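Local coordinates for protein probable 3-hydroxybutyryl-CoA dehydrogenase (Escherichia coli, PDB 3MOG) that catalyses the NAD-dependent oxidation of 3-hydroxyadipyl-CoA to 3-oxoadipyl-CoA in the bacterial degradation of phenylacetate, at residues C[40-43]-C[44-48]; C[190-193]-C[194-198]; C[233-236]-C[237-241]; C[272-275]-C[276-280]. All blocks are in the same frame, centred on the assembly; numbering follows the deposited sequence.

In the fold
The four contacts follow one another along the chain. Contact 1 lies in helix 38-57 of the NAD-binding Rossmann domain, its centre about 33 Å from that of contact 2. Contacts 2, 3 and 4 all belong to the first of two helical 3-hydroxyacyl-CoA dehydrogenase C-terminal domains. Contact 2 lies at the break between helices 191-194 and 196-207, and contact 3 is the junction of helices 230-237 and 239-252. Contact 4, the loop after helix 263-270, lies only about 8 Å from contact 3, centre to centre. Those two are joined by probable backbone hydrogen bonds, Q239 N to L274 O and K276 N to D235 O, so that the later loop lies against the earlier helix junction.

Contact 1 (C[40-43]-C[44-48]); sequences ALTR and AIDGI
D46 lies alongside T42, both side chains pointing the same way, and its carboxylate leans over the T42 carbonyl one turn back in the helix. The two residues belong to helix 38-57, which follows strand 31-34 in the Rossmann fold of the NAD-binding domain. Four successive i to i+4 backbone bonds make this turn regular: A44 N to A40 O, I45 N to L41 O, D46 N to T42 O and G47 N to R43 O, the third at 2.9 Å. On the outer side of the helix, D46 CG lies anti to its own carbonyl carbon (chi1 -69°), which brings D46 OD2 to 3.1 Å from T42 O. Both atoms are acceptors, so this approach is no bond and is probably mildly unfavourable. The T42 methyl also faces the carboxylate, whereas the hydroxyl is turned back down the helix to the carbonyl of A38.

The side chains of the inner side are apolar. L41 and I45 both rest on L33 of strand 31-34 and P75 of strand 73-76, tying the helix to the edge of the sheet, where its strands run parallel. A40 and A44 face S13 in the loop after the first strand, beside the glycines of a probable dinucleotide-binding GxGxxG turn, and their small methyl groups probably allow the helix to come close there. A40 and L41 also touch D35, at the end of the second strand, where NAD-dependent Rossmann enzymes commonly carry an acidic residue. I45 grazes the peptide of the turn below with its branch point, I45 CB lying 3.4 Å from L41 O.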
ATOM      1  N   ALA C  40      -9.952  -1.885 -43.703  1.00 60.09           N
ATOM      2  CA  ALA C  40     -10.303  -1.239 -42.444  1.00 57.15           C
ATOM      3  C   ALA C  40     -10.674   0.219 -42.708  1.00 56.84           C
ATOM      4  O   ALA C  40     -11.710   0.686 -42.237  1.00 57.03           O
ATOM      5  CB  ALA C  40      -9.161  -1.345 -41.452  1.00 55.70           C
ATOM      6  N   LEU C  41      -9.852   0.907 -43.503  1.00 56.77           N
ATOM      7  CA  LEU C  41     -10.120   2.289 -43.909  1.00 57.98           C
ATOM      8  C   LEU C  41     -11.469   2.465 -44.616  1.00 58.66           C
ATOM      9  O   LEU C  41     -12.218   3.399 -44.307  1.00 58.37           O
ATOM     10  CB  LEU C  41      -8.990   2.823 -44.786  1.00 54.42           C
ATOM     11  CG  LEU C  41      -7.669   3.099 -44.071  1.00 60.15           C
ATOM     12  CD1 LEU C  41      -6.603   3.468 -45.074  1.00 54.76           C
ATOM     13  CD2 LEU C  41      -7.854   4.212 -43.048  1.00 53.98           C
ATOM     14  N   THR C  42     -11.773   1.545 -45.532  1.00 59.01           N
ATOM     15  CA  THR C  42     -13.024   1.546 -46.295  1.00 60.23           C
ATOM     16  C   THR C  42     -14.241   1.394 -45.382  1.00 56.54           C
ATOM     17  O   THR C  42     -15.220   2.105 -45.551  1.00 58.61           O
ATOM     18  CB  THR C  42     -13.024   0.429 -47.384  1.00 60.57           C
ATOM     19  OG1 THR C  42     -11.770   0.438 -48.070  1.00 61.74           O
ATOM     20  CG2 THR C  42     -14.147   0.645 -48.406  1.00 59.11           C
ATOM     21  N   ARG C  43     -14.158   0.479 -44.418  1.00 54.33           N
ATOM     22  CA  ARG C  43     -15.214   0.276 -43.415  1.00 59.16           C
ATOM     23  C   ARG C  43     -15.439   1.504 -42.524  1.00 57.41           C
ATOM     24  O   ARG C  43     -16.588   1.926 -42.317  1.00 53.22           O
ATOM     25  CB  ARG C  43     -14.910  -0.951 -42.551  1.00 56.31           C
ATOM     26  CG  ARG C  43     -14.988  -2.269 -43.313  1.00 68.52           C
ATOM     27  CD  ARG C  43     -14.342  -3.419 -42.550  1.00 84.49           C
ATOM     28  NE  ARG C  43     -15.150  -3.870 -41.415  1.00 95.03           N
ATOM     29  CZ  ARG C  43     -15.114  -5.099 -40.900  1.00104.67           C
ATOM     30  NH1 ARG C  43     -14.315  -6.028 -41.417  1.00101.52           N
ATOM     31  NH2 ARG C  43     -15.889  -5.407 -39.865  1.00107.37           N
ATOM     32  N   ALA C  44     -14.341   2.060 -42.003  1.00 53.75           N
ATOM     33  CA  ALA C  44     -14.381   3.261 -41.167  1.00 55.32           C
ATOM     34  C   ALA C  44     -15.007   4.438 -41.923  1.00 54.82           C
ATOM     35  O   ALA C  44     -15.894   5.114 -41.392  1.00 56.63           O
ATOM     36  CB  ALA C  44     -12.980   3.621 -40.661  1.00 51.79           C
ATOM     37  N   ILE C  45     -14.571   4.640 -43.167  1.00 57.10           N
ATOM     38  CA  ILE C  45     -15.111   5.688 -44.042  1.00 58.58           C
ATOM     39  C   ILE C  45     -16.581   5.461 -44.433  1.00 61.39           C
ATOM     40  O   ILE C  45     -17.353   6.419 -44.492  1.00 65.32           O
ATOM     41  CB  ILE C  45     -14.168   5.970 -45.252  1.00 59.60           C
ATOM     42  CG1 ILE C  45     -13.040   6.905 -44.796  1.00 58.35           C
ATOM     43  CG2 ILE C  45     -14.914   6.591 -46.451  1.00 61.27           C
ATOM     44  CD1 ILE C  45     -11.887   7.060 -45.765  1.00 58.01           C
ATOM     45  N   ASP C  46     -16.978   4.205 -44.644  1.00 64.23           N
ATOM     46  CA  ASP C  46     -18.402   3.870 -44.844  1.00 61.48           C
ATOM     47  C   ASP C  46     -19.249   4.276 -43.643  1.00 60.34           C
ATOM     48  O   ASP C  46     -20.334   4.844 -43.819  1.00 57.64           O
ATOM     49  CB  ASP C  46     -18.603   2.382 -45.144  1.00 63.50           C
ATOM     50  CG  ASP C  46     -18.068   1.971 -46.517  1.00 70.77           C
ATOM     51  OD1 ASP C  46     -17.914   2.849 -47.404  1.00 59.05           O
ATOM     52  OD2 ASP C  46     -17.784   0.759 -46.695  1.00 62.64           O
ATOM     53  N   GLY C  47     -18.745   3.987 -42.437  1.00 56.99           N
ATOM     54  CA  GLY C  47     -19.352   4.445 -41.184  1.00 54.06           C
ATOM     55  C   GLY C  47     -19.602   5.951 -41.152  1.00 55.69           C
ATOM     56  O   GLY C  47     -20.731   6.384 -40.918  1.00 56.55           O
ATOM     57  N   ILE C  48     -18.560   6.742 -41.408  1.00 53.32           N
ATOM     58  CA  ILE C  48     -18.675   8.204 -41.429  1.00 54.88           C
ATOM     59  C   ILE C  48     -19.677   8.695 -42.499  1.00 61.72           C
ATOM     60  O   ILE C  48     -20.502   9.572 -42.214  1.00 62.77           O
ATOM     61  CB  ILE C  48     -17.302   8.896 -41.597  1.00 53.65           C
ATOM     62  CG1 ILE C  48     -16.291   8.333 -40.592  1.00 44.36           C
ATOM     63  CG2 ILE C  48     -17.442  10.435 -41.454  1.00 50.64           C
ATOM     64  CD1 ILE C  48     -14.888   8.886 -40.746  1.00 44.17           C
TER

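Contact 2 (C[190-193]-C[194-198]); sequences IVNR and VARPY
The backbone makes one turn of helix and then breaks: V194 N bonds I190 O at 2.8 Å, almost straight (N-H...O 168°), and A195 N bonds V191 O at 3.0 Å, but the i to i+4 pattern stops there. P197 has no N-H to give to R193 O, which receives a weak bond from R196 N at 3.4 Å. N192 O is taken by a side chain instead. R196 NE reaches it at 2.9 Å, lying in the plane of the N192 carbonyl, while the oxygen sits at the edge of the guanidinium and about 17° out of its plane. Bends at chi2 (-54°) and chi3 fold the arginine back over the turn to make this possible.

N192 and R196 run side by side, with the asparagine amide nearly perpendicular to the guanidinium, and both rest on V245 of helix 239-252. The far end of R196 continues to T246, whose OG1 is bonded by NH1. A leucine in place of R196 would probably leave both the N192 carbonyl and the T246 hydroxyl without this donor. On another side of the turn, I190 CG2 meets V194 CG2 at 4.2 Å, the two side chains lying alongside each other and pressing on M419 of helix 412-422. R193 turns away to a salt bridge with D403 of helix 390-406, in the second, C-terminal half of the chain. The whole is a helix interruption just before a proline, in which an arginine side chain bridges the break at the entry to helix 196-207 of the first dehydrogenase C-terminal domain.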
ATOM      1  N   ILE C 190      -7.575  14.393 -15.744  1.00 45.70           N
ATOM      2  CA  ILE C 190      -8.586  14.940 -14.823  1.00 41.03           C
ATOM      3  C   ILE C 190      -9.747  13.958 -14.682  1.00 42.51           C
ATOM      4  O   ILE C 190     -10.006  13.437 -13.592  1.00 44.87           O
ATOM      5  CB  ILE C 190      -9.168  16.292 -15.282  1.00 41.00           C
ATOM      6  CG1 ILE C 190      -8.089  17.336 -15.522  1.00 40.79           C
ATOM      7  CG2 ILE C 190     -10.164  16.841 -14.253  1.00 37.13           C
ATOM      8  CD1 ILE C 190      -8.652  18.522 -16.318  1.00 40.31           C
ATOM      9  N   VAL C 191     -10.433  13.703 -15.795  1.00 41.45           N
ATOM     10  CA  VAL C 191     -11.692  12.956 -15.787  1.00 43.15           C
ATOM     11  C   VAL C 191     -11.582  11.535 -15.214  1.00 41.81           C
ATOM     12  O   VAL C 191     -12.318  11.189 -14.306  1.00 51.69           O
ATOM     13  CB  VAL C 191     -12.365  12.913 -17.196  1.00 39.44           C
ATOM     14  CG1 VAL C 191     -13.668  12.141 -17.123  1.00 34.60           C
ATOM     15  CG2 VAL C 191     -12.612  14.315 -17.725  1.00 40.55           C
ATOM     16  N   ASN C 192     -10.667  10.724 -15.723  1.00 43.31           N
ATOM     17  CA  ASN C 192     -10.521   9.341 -15.230  1.00 43.27           C
ATOM     18  C   ASN C 192     -10.041   9.272 -13.782  1.00 37.81           C
ATOM     19  O   ASN C 192     -10.287   8.296 -13.097  1.00 47.39           O
ATOM     20  CB  ASN C 192      -9.559   8.530 -16.111  1.00 45.70           C
ATOM     21  CG  ASN C 192     -10.224   7.923 -17.330  1.00 56.18           C
ATOM     22  OD1 ASN C 192     -11.443   7.811 -17.410  1.00 56.49           O
ATOM     23  ND2 ASN C 192      -9.404   7.499 -18.286  1.00 64.92           N
ATOM     24  N   ARG C 193      -9.347  10.311 -13.331  1.00 41.09           N
ATOM     25  CA  ARG C 193      -8.869  10.384 -11.956  1.00 45.11           C
ATOM     26  C   ARG C 193      -9.964  10.824 -10.987  1.00 44.54           C
ATOM     27  O   ARG C 193     -10.193  10.168  -9.978  1.00 43.75           O
ATOM     28  CB  ARG C 193      -7.667  11.332 -11.864  1.00 46.12           C
ATOM     29  CG  ARG C 193      -7.083  11.474 -10.473  1.00 41.76           C
ATOM     30  CD  ARG C 193      -6.512  12.855 -10.299  1.00 34.13           C
ATOM     31  NE  ARG C 193      -5.806  13.044  -9.037  1.00 43.43           N
ATOM     32  CZ  ARG C 193      -4.528  13.396  -8.940  1.00 41.88           C
ATOM     33  NH1 ARG C 193      -3.803  13.541 -10.032  1.00 47.69           N
ATOM     34  NH2 ARG C 193      -3.963  13.561  -7.749  1.00 44.52           N
ATOM     35  N   VAL C 194     -10.642  11.924 -11.302  1.00 43.12           N
ATOM     36  CA  VAL C 194     -11.640  12.516 -10.396  1.00 38.82           C
ATOM     37  C   VAL C 194     -12.934  11.699 -10.330  1.00 40.83           C
ATOM     38  O   VAL C 194     -13.569  11.649  -9.285  1.00 37.18           O
ATOM     39  CB  VAL C 194     -11.897  14.016 -10.746  1.00 33.07           C
ATOM     40  CG1 VAL C 194     -12.990  14.655  -9.879  1.00 37.62           C
ATOM     41  CG2 VAL C 194     -10.609  14.789 -10.631  1.00 34.80           C
ATOM     42  N   ALA C 195     -13.288  11.027 -11.425  1.00 42.16           N
ATOM     43  CA  ALA C 195     -14.453  10.138 -11.457  1.00 37.70           C
ATOM     44  C   ALA C 195     -14.345   8.889 -10.596  1.00 38.19           C
ATOM     45  O   ALA C 195     -15.366   8.289 -10.268  1.00 42.57           O
ATOM     46  CB  ALA C 195     -14.772   9.725 -12.896  1.00 38.02           C
ATOM     47  N   ARG C 196     -13.127   8.477 -10.254  1.00 38.05           N
ATOM     48  CA  ARG C 196     -12.922   7.201  -9.549  1.00 38.93           C
ATOM     49  C   ARG C 196     -13.819   6.944  -8.308  1.00 45.05           C
ATOM     50  O   ARG C 196     -14.379   5.851  -8.188  1.00 47.80           O
ATOM     51  CB  ARG C 196     -11.442   6.986  -9.198  1.00 39.24           C
ATOM     52  CG  ARG C 196     -10.510   6.627 -10.361  1.00 41.17           C
ATOM     53  CD  ARG C 196     -11.009   5.404 -11.150  1.00 50.98           C
ATOM     54  NE  ARG C 196     -11.667   5.805 -12.399  1.00 51.46           N
ATOM     55  CZ  ARG C 196     -12.386   5.001 -13.170  1.00 58.95           C
ATOM     56  NH1 ARG C 196     -12.566   3.724 -12.838  1.00 52.36           N
ATOM     57  NH2 ARG C 196     -12.929   5.479 -14.284  1.00 65.74           N
ATOM     58  N   PRO C 197     -13.978   7.936  -7.393  1.00 46.48           N
ATOM     59  CA  PRO C 197     -14.841   7.588  -6.230  1.00 40.19           C
ATOM     60  C   PRO C 197     -16.340   7.495  -6.513  1.00 42.97           C
ATOM     61  O   PRO C 197     -17.096   6.997  -5.670  1.00 39.61           O
ATOM     62  CB  PRO C 197     -14.543   8.688  -5.212  1.00 40.52           C
ATOM     63  CG  PRO C 197     -13.906   9.786  -5.984  1.00 43.23           C
ATOM     64  CD  PRO C 197     -13.214   9.184  -7.156  1.00 41.02           C
ATOM     65  N   TYR C 198     -16.768   7.949  -7.690  1.00 44.61           N
ATOM     66  CA  TYR C 198     -18.159   7.777  -8.068  1.00 47.51           C
ATOM     67  C   TYR C 198     -18.443   6.278  -8.183  1.00 53.44           C
ATOM     68  O   TYR C 198     -19.471   5.804  -7.697  1.00 51.72           O
ATOM     69  CB  TYR C 198     -18.499   8.534  -9.355  1.00 43.13           C
ATOM     70  CG  TYR C 198     -19.973   8.513  -9.703  1.00 51.50           C
ATOM     71  CD1 TYR C 198     -20.920   9.009  -8.809  1.00 50.39           C
ATOM     72  CD2 TYR C 198     -20.421   8.012 -10.933  1.00 45.69           C
ATOM     73  CE1 TYR C 198     -22.270   8.985  -9.109  1.00 55.29           C
ATOM     74  CE2 TYR C 198     -21.768   7.992 -11.246  1.00 49.20           C
ATOM     75  CZ  TYR C 198     -22.685   8.476 -10.324  1.00 54.45           C
ATOM     76  OH  TYR C 198     -24.016   8.463 -10.606  1.00 60.34           O
TER

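Contact 3 (C[233-236]-C[237-241]); sequences LTDL and IGQDV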
ATOM      1  N   LEU C 233     -24.080   2.538 -14.860  1.00 53.09           N
ATOM      2  CA  LEU C 233     -23.053   3.105 -15.743  1.00 50.47           C
ATOM      3  C   LEU C 233     -21.856   2.168 -15.921  1.00 50.16           C
ATOM      4  O   LEU C 233     -21.330   2.057 -17.020  1.00 51.45           O
ATOM      5  CB  LEU C 233     -22.586   4.485 -15.256  1.00 50.78           C
ATOM      6  CG  LEU C 233     -21.660   5.325 -16.149  1.00 55.00           C
ATOM      7  CD1 LEU C 233     -22.379   5.792 -17.399  1.00 60.37           C
ATOM      8  CD2 LEU C 233     -21.104   6.519 -15.395  1.00 50.74           C
ATOM      9  N   THR C 234     -21.441   1.466 -14.871  1.00 46.86           N
ATOM     10  CA  THR C 234     -20.394   0.445 -15.063  1.00 52.77           C
ATOM     11  C   THR C 234     -20.853  -0.718 -15.963  1.00 58.20           C
ATOM     12  O   THR C 234     -20.053  -1.243 -16.746  1.00 57.11           O
ATOM     13  CB  THR C 234     -19.816  -0.121 -13.745  1.00 54.94           C
ATOM     14  OG1 THR C 234     -20.825  -0.830 -13.013  1.00 51.52           O
ATOM     15  CG2 THR C 234     -19.242   0.980 -12.884  1.00 58.54           C
ATOM     16  N   ASP C 235     -22.129  -1.108 -15.851  1.00 57.56           N
ATOM     17  CA  ASP C 235     -22.727  -2.122 -16.743  1.00 60.29           C
ATOM     18  C   ASP C 235     -22.763  -1.643 -18.195  1.00 56.61           C
ATOM     19  O   ASP C 235     -22.556  -2.423 -19.118  1.00 62.20           O
ATOM     20  CB  ASP C 235     -24.139  -2.522 -16.284  1.00 54.91           C
ATOM     21  CG  ASP C 235     -24.161  -3.802 -15.439  1.00 61.76           C
ATOM     22  OD1 ASP C 235     -23.088  -4.248 -14.982  1.00 54.10           O
ATOM     23  OD2 ASP C 235     -25.266  -4.366 -15.229  1.00 57.58           O
ATOM     24  N   LEU C 236     -22.985  -0.348 -18.389  1.00 61.93           N
ATOM     25  CA  LEU C 236     -23.034   0.228 -19.728  1.00 61.44           C
ATOM     26  C   LEU C 236     -21.680   0.607 -20.310  1.00 59.99           C
ATOM     27  O   LEU C 236     -21.541   0.697 -21.523  1.00 66.16           O
ATOM     28  CB  LEU C 236     -23.964   1.436 -19.741  1.00 69.06           C
ATOM     29  CG  LEU C 236     -25.295   1.189 -20.445  1.00 79.52           C
ATOM     30  CD1 LEU C 236     -26.434   1.825 -19.676  1.00 83.55           C
ATOM     31  CD2 LEU C 236     -25.242   1.704 -21.890  1.00 85.81           C
ATOM     32  N   ILE C 237     -20.694   0.870 -19.455  1.00 61.52           N
ATOM     33  CA  ILE C 237     -19.331   1.109 -19.926  1.00 56.76           C
ATOM     34  C   ILE C 237     -18.703  -0.252 -20.226  1.00 53.27           C
ATOM     35  O   ILE C 237     -17.955  -0.409 -21.195  1.00 52.62           O
ATOM     36  CB  ILE C 237     -18.489   1.938 -18.908  1.00 56.00           C
ATOM     37  CG1 ILE C 237     -18.958   3.396 -18.882  1.00 63.85           C
ATOM     38  CG2 ILE C 237     -16.989   1.934 -19.269  1.00 52.36           C
ATOM     39  CD1 ILE C 237     -18.355   4.221 -17.749  1.00 60.92           C
ATOM     40  N   GLY C 238     -19.048  -1.239 -19.409  1.00 51.06           N
ATOM     41  CA  GLY C 238     -18.466  -2.565 -19.534  1.00 50.21           C
ATOM     42  C   GLY C 238     -17.538  -2.774 -18.368  1.00 53.42           C
ATOM     43  O   GLY C 238     -16.556  -2.040 -18.215  1.00 57.92           O
ATOM     44  N   GLN C 239     -17.863  -3.762 -17.536  1.00 46.88           N
ATOM     45  CA  GLN C 239     -17.120  -4.030 -16.312  1.00 52.16           C
ATOM     46  C   GLN C 239     -15.631  -4.195 -16.552  1.00 53.91           C
ATOM     47  O   GLN C 239     -14.838  -3.692 -15.773  1.00 50.22           O
ATOM     48  CB  GLN C 239     -17.669  -5.255 -15.571  1.00 47.70           C
ATOM     49  CG  GLN C 239     -19.124  -5.118 -15.139  1.00 45.18           C
ATOM     50  CD  GLN C 239     -19.319  -4.056 -14.084  1.00 52.38           C
ATOM     51  OE1 GLN C 239     -18.385  -3.689 -13.375  1.00 45.17           O
ATOM     52  NE2 GLN C 239     -20.544  -3.550 -13.975  1.00 55.71           N
ATOM     53  N   ASP C 240     -15.271  -4.872 -17.643  1.00 55.25           N
ATOM     54  CA  ASP C 240     -13.871  -5.032 -18.038  1.00 55.47           C
ATOM     55  C   ASP C 240     -13.155  -3.700 -18.265  1.00 51.30           C
ATOM     56  O   ASP C 240     -12.024  -3.536 -17.823  1.00 54.74           O
ATOM     57  CB  ASP C 240     -13.733  -5.954 -19.266  1.00 53.04           C
ATOM     58  CG  ASP C 240     -14.514  -5.453 -20.497  1.00 56.64           C
ATOM     59  OD1 ASP C 240     -15.491  -4.679 -20.360  1.00 58.99           O
ATOM     60  OD2 ASP C 240     -14.142  -5.849 -21.617  1.00 67.22           O
ATOM     61  N   VAL C 241     -13.827  -2.756 -18.924  1.00 50.54           N
ATOM     62  CA  VAL C 241     -13.227  -1.464 -19.278  1.00 51.91           C
ATOM     63  C   VAL C 241     -13.061  -0.576 -18.037  1.00 53.07           C
ATOM     64  O   VAL C 241     -11.977  -0.029 -17.799  1.00 58.62           O
ATOM     65  CB  VAL C 241     -14.051  -0.732 -20.385  1.00 56.56           C
ATOM     66  CG1 VAL C 241     -13.407   0.612 -20.774  1.00 50.56           C
ATOM     67  CG2 VAL C 241     -14.206  -1.622 -21.635  1.00 53.64           C
TER
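Q239 reaches back across the helix junction to T234 and D235, and a single nitrogen grips both. Q239 NE2 donates to T234 OG1 at 2.9 Å and to D235 OD1 at 2.8 Å. The carboxylate oxygen lies in the plane of the amide and is met on its anti side, whereas the hydroxyl lies about 25° out of that plane. The carboxylate itself stands steeply to the amide, the two planes 79° apart. A bend at chi2 (-67°) curls the glutamine so that its amide comes under the last turn of helix 230-237. Away from the amide, L233 CG packs on I237 CD1 at 3.8 Å.

The backbone sets this up. I237 N bonds L233 O, and G238 N bonds T234 O at 2.8 Å; G238 then leaves the helix with positive phi and stands at the N-cap position of helix 239-252. With these angles a side chain on G238 would collide with the carbonyl of I237, so the sharp turn depends on a glycine.

Further out, T234 OG1 bonds the carbonyl of L231, and Q239 OE1 is held by NE2 of Q265 from helix 263-270, which together fix which way round the amide lies. An alanine in place of Q239 would probably leave a gap against W203 and L268 and take the amide partner from T234 OG1, D235 OD1 and Q265. D235 also receives V282 N at OD1 and both Y283 N and W285 NE1 at OD2. Four donors, counting Q239, thus converge on one buried carboxylate, an environment likely to stabilise its charged form.

Contact 4 (C[272-275]-C[276-280]); sequences GRLG and KKSGL
S278 OG accepts the backbone N-H of L274 at 3.0 Å, and L280 O accepts that of G275 at 3.1 Å. These two bonds close the loop on itself. Neither is ideal: the first is bent at the hydrogen, and in the second the donor stands well above the plane of the L280 carbonyl instead of meeting a lone pair. The S278 hydroxyl sits between its own backbone N and carbonyl carbon (chi1 56°), and from there it turns inward to L274. A weak bond from S278 N to G275 O spans the tight turn, and one residue on, G279 N bonds K276 O at 2.9 Å in an overlapping turn.

Packing fills the two flanks. R273 is extended from CG to NE and runs alongside L280; L280 CD2 covers one face of the guanidinium, off-centre toward its rim, at 3.7 Å from R273 NE. R273 also packs against L159 of a neighbouring subunit, which brings this loop to the trimer interface. On the other flank the L274 side chain crosses the aliphatic part of K277, with L274 CB 4.0 Å from K277 CE.

G275 has backbone angles at which a side chain would run into the carbonyl of L274, and G279 likewise has positive phi. At the head of the segment G272 closes helix 263-270 in a Schellman motif. L274 and K276 bond through their backbones to Q239 and D235. The arrangement is thus a Schellman-capped helix end running into a glycine-bearing loop, which follows helix 263-270 and folds back on the junction of helices 230-237 and 239-252.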
ATOM      1  N   GLY C 272     -16.683 -13.042 -16.482  1.00 61.06           N
ATOM      2  CA  GLY C 272     -17.191 -12.705 -17.819  1.00 55.83           C
ATOM      3  C   GLY C 272     -18.561 -12.052 -17.825  1.00 57.76           C
ATOM      4  O   GLY C 272     -19.200 -11.978 -18.868  1.00 64.10           O
ATOM      5  N   ARG C 273     -19.017 -11.584 -16.661  1.00 55.94           N
ATOM      6  CA  ARG C 273     -20.286 -10.869 -16.546  1.00 57.84           C
ATOM      7  C   ARG C 273     -20.067  -9.363 -16.743  1.00 57.51           C
ATOM      8  O   ARG C 273     -20.106  -8.593 -15.774  1.00 54.64           O
ATOM      9  CB  ARG C 273     -20.933 -11.128 -15.181  1.00 56.80           C
ATOM     10  CG  ARG C 273     -21.398 -12.542 -14.967  1.00 59.78           C
ATOM     11  CD  ARG C 273     -22.192 -12.671 -13.681  1.00 60.09           C
ATOM     12  NE  ARG C 273     -22.507 -14.069 -13.397  1.00 67.47           N
ATOM     13  CZ  ARG C 273     -23.264 -14.490 -12.390  1.00 67.90           C
ATOM     14  NH1 ARG C 273     -23.471 -15.790 -12.226  1.00 76.38           N
ATOM     15  NH2 ARG C 273     -23.805 -13.626 -11.541  1.00 73.63           N
ATOM     16  N   LEU C 274     -19.868  -8.952 -17.996  1.00 59.94           N
ATOM     17  CA  LEU C 274     -19.311  -7.621 -18.307  1.00 59.72           C
ATOM     18  C   LEU C 274     -20.332  -6.498 -18.437  1.00 59.89           C
ATOM     19  O   LEU C 274     -19.967  -5.351 -18.713  1.00 60.31           O
ATOM     20  CB  LEU C 274     -18.446  -7.668 -19.570  1.00 53.12           C
ATOM     21  CG  LEU C 274     -17.415  -8.787 -19.755  1.00 61.52           C
ATOM     22  CD1 LEU C 274     -16.815  -8.714 -21.167  1.00 55.17           C
ATOM     23  CD2 LEU C 274     -16.319  -8.761 -18.688  1.00 62.72           C
ATOM     24  N   GLY C 275     -21.605  -6.815 -18.240  1.00 60.85           N
ATOM     25  CA  GLY C 275     -22.645  -5.792 -18.277  1.00 63.47           C
ATOM     26  C   GLY C 275     -23.612  -5.983 -19.421  1.00 68.51           C
ATOM     27  O   GLY C 275     -23.983  -7.123 -19.747  1.00 66.68           O
ATOM     28  N   LYS C 276     -24.017  -4.864 -20.018  1.00 66.51           N
ATOM     29  CA  LYS C 276     -24.997  -4.850 -21.099  1.00 71.34           C
ATOM     30  C   LYS C 276     -24.538  -5.714 -22.269  1.00 70.53           C
ATOM     31  O   LYS C 276     -25.285  -6.578 -22.732  1.00 73.23           O
ATOM     32  CB  LYS C 276     -25.245  -3.410 -21.570  1.00 70.12           C
ATOM     33  CG  LYS C 276     -26.372  -3.256 -22.589  1.00 76.09           C
ATOM     34  CD  LYS C 276     -26.503  -1.807 -23.060  1.00 82.98           C
ATOM     35  CE  LYS C 276     -27.809  -1.566 -23.817  1.00 83.58           C
ATOM     36  NZ  LYS C 276     -28.055  -0.106 -24.057  1.00 81.68           N
ATOM     37  N   LYS C 277     -23.294  -5.493 -22.698  1.00 71.45           N
ATOM     38  CA  LYS C 277     -22.701  -6.118 -23.887  1.00 73.27           C
ATOM     39  C   LYS C 277     -22.730  -7.654 -23.862  1.00 72.36           C
ATOM     40  O   LYS C 277     -22.729  -8.289 -24.914  1.00 73.66           O
ATOM     41  CB  LYS C 277     -21.256  -5.622 -24.087  1.00 74.00           C
ATOM     42  CG  LYS C 277     -20.255  -6.166 -23.048  1.00 76.32           C
ATOM     43  CD  LYS C 277     -18.813  -6.093 -23.521  1.00 79.03           C
ATOM     44  CE  LYS C 277     -18.012  -5.134 -22.677  1.00 71.91           C
ATOM     45  NZ  LYS C 277     -16.775  -4.689 -23.365  1.00 73.76           N
ATOM     46  N   SER C 278     -22.753  -8.234 -22.663  1.00 69.10           N
ATOM     47  CA  SER C 278     -22.808  -9.679 -22.507  1.00 71.05           C
ATOM     48  C   SER C 278     -24.103 -10.145 -21.826  1.00 70.09           C
ATOM     49  O   SER C 278     -24.218 -11.307 -21.424  1.00 71.57           O
ATOM     50  CB  SER C 278     -21.551 -10.201 -21.781  1.00 73.71           C
ATOM     51  OG  SER C 278     -21.355  -9.585 -20.517  1.00 65.97           O
ATOM     52  N   GLY C 279     -25.074  -9.238 -21.712  1.00 68.12           N
ATOM     53  CA  GLY C 279     -26.397  -9.544 -21.150  1.00 68.36           C
ATOM     54  C   GLY C 279     -26.542  -9.581 -19.634  1.00 70.94           C
ATOM     55  O   GLY C 279     -27.659  -9.500 -19.110  1.00 73.45           O
ATOM     56  N   LEU C 280     -25.426  -9.724 -18.922  1.00 72.34           N
ATOM     57  CA  LEU C 280     -25.437  -9.805 -17.457  1.00 68.71           C
ATOM     58  C   LEU C 280     -24.202  -9.123 -16.846  1.00 70.29           C
ATOM     59  O   LEU C 280     -23.076  -9.332 -17.294  1.00 68.37           O
ATOM     60  CB  LEU C 280     -25.532 -11.269 -16.999  1.00 67.03           C
ATOM     61  CG  LEU C 280     -25.697 -11.566 -15.501  1.00 70.63           C
ATOM     62  CD1 LEU C 280     -27.006 -11.001 -14.950  1.00 60.66           C
ATOM     63  CD2 LEU C 280     -25.590 -13.064 -15.208  1.00 68.65           C
TER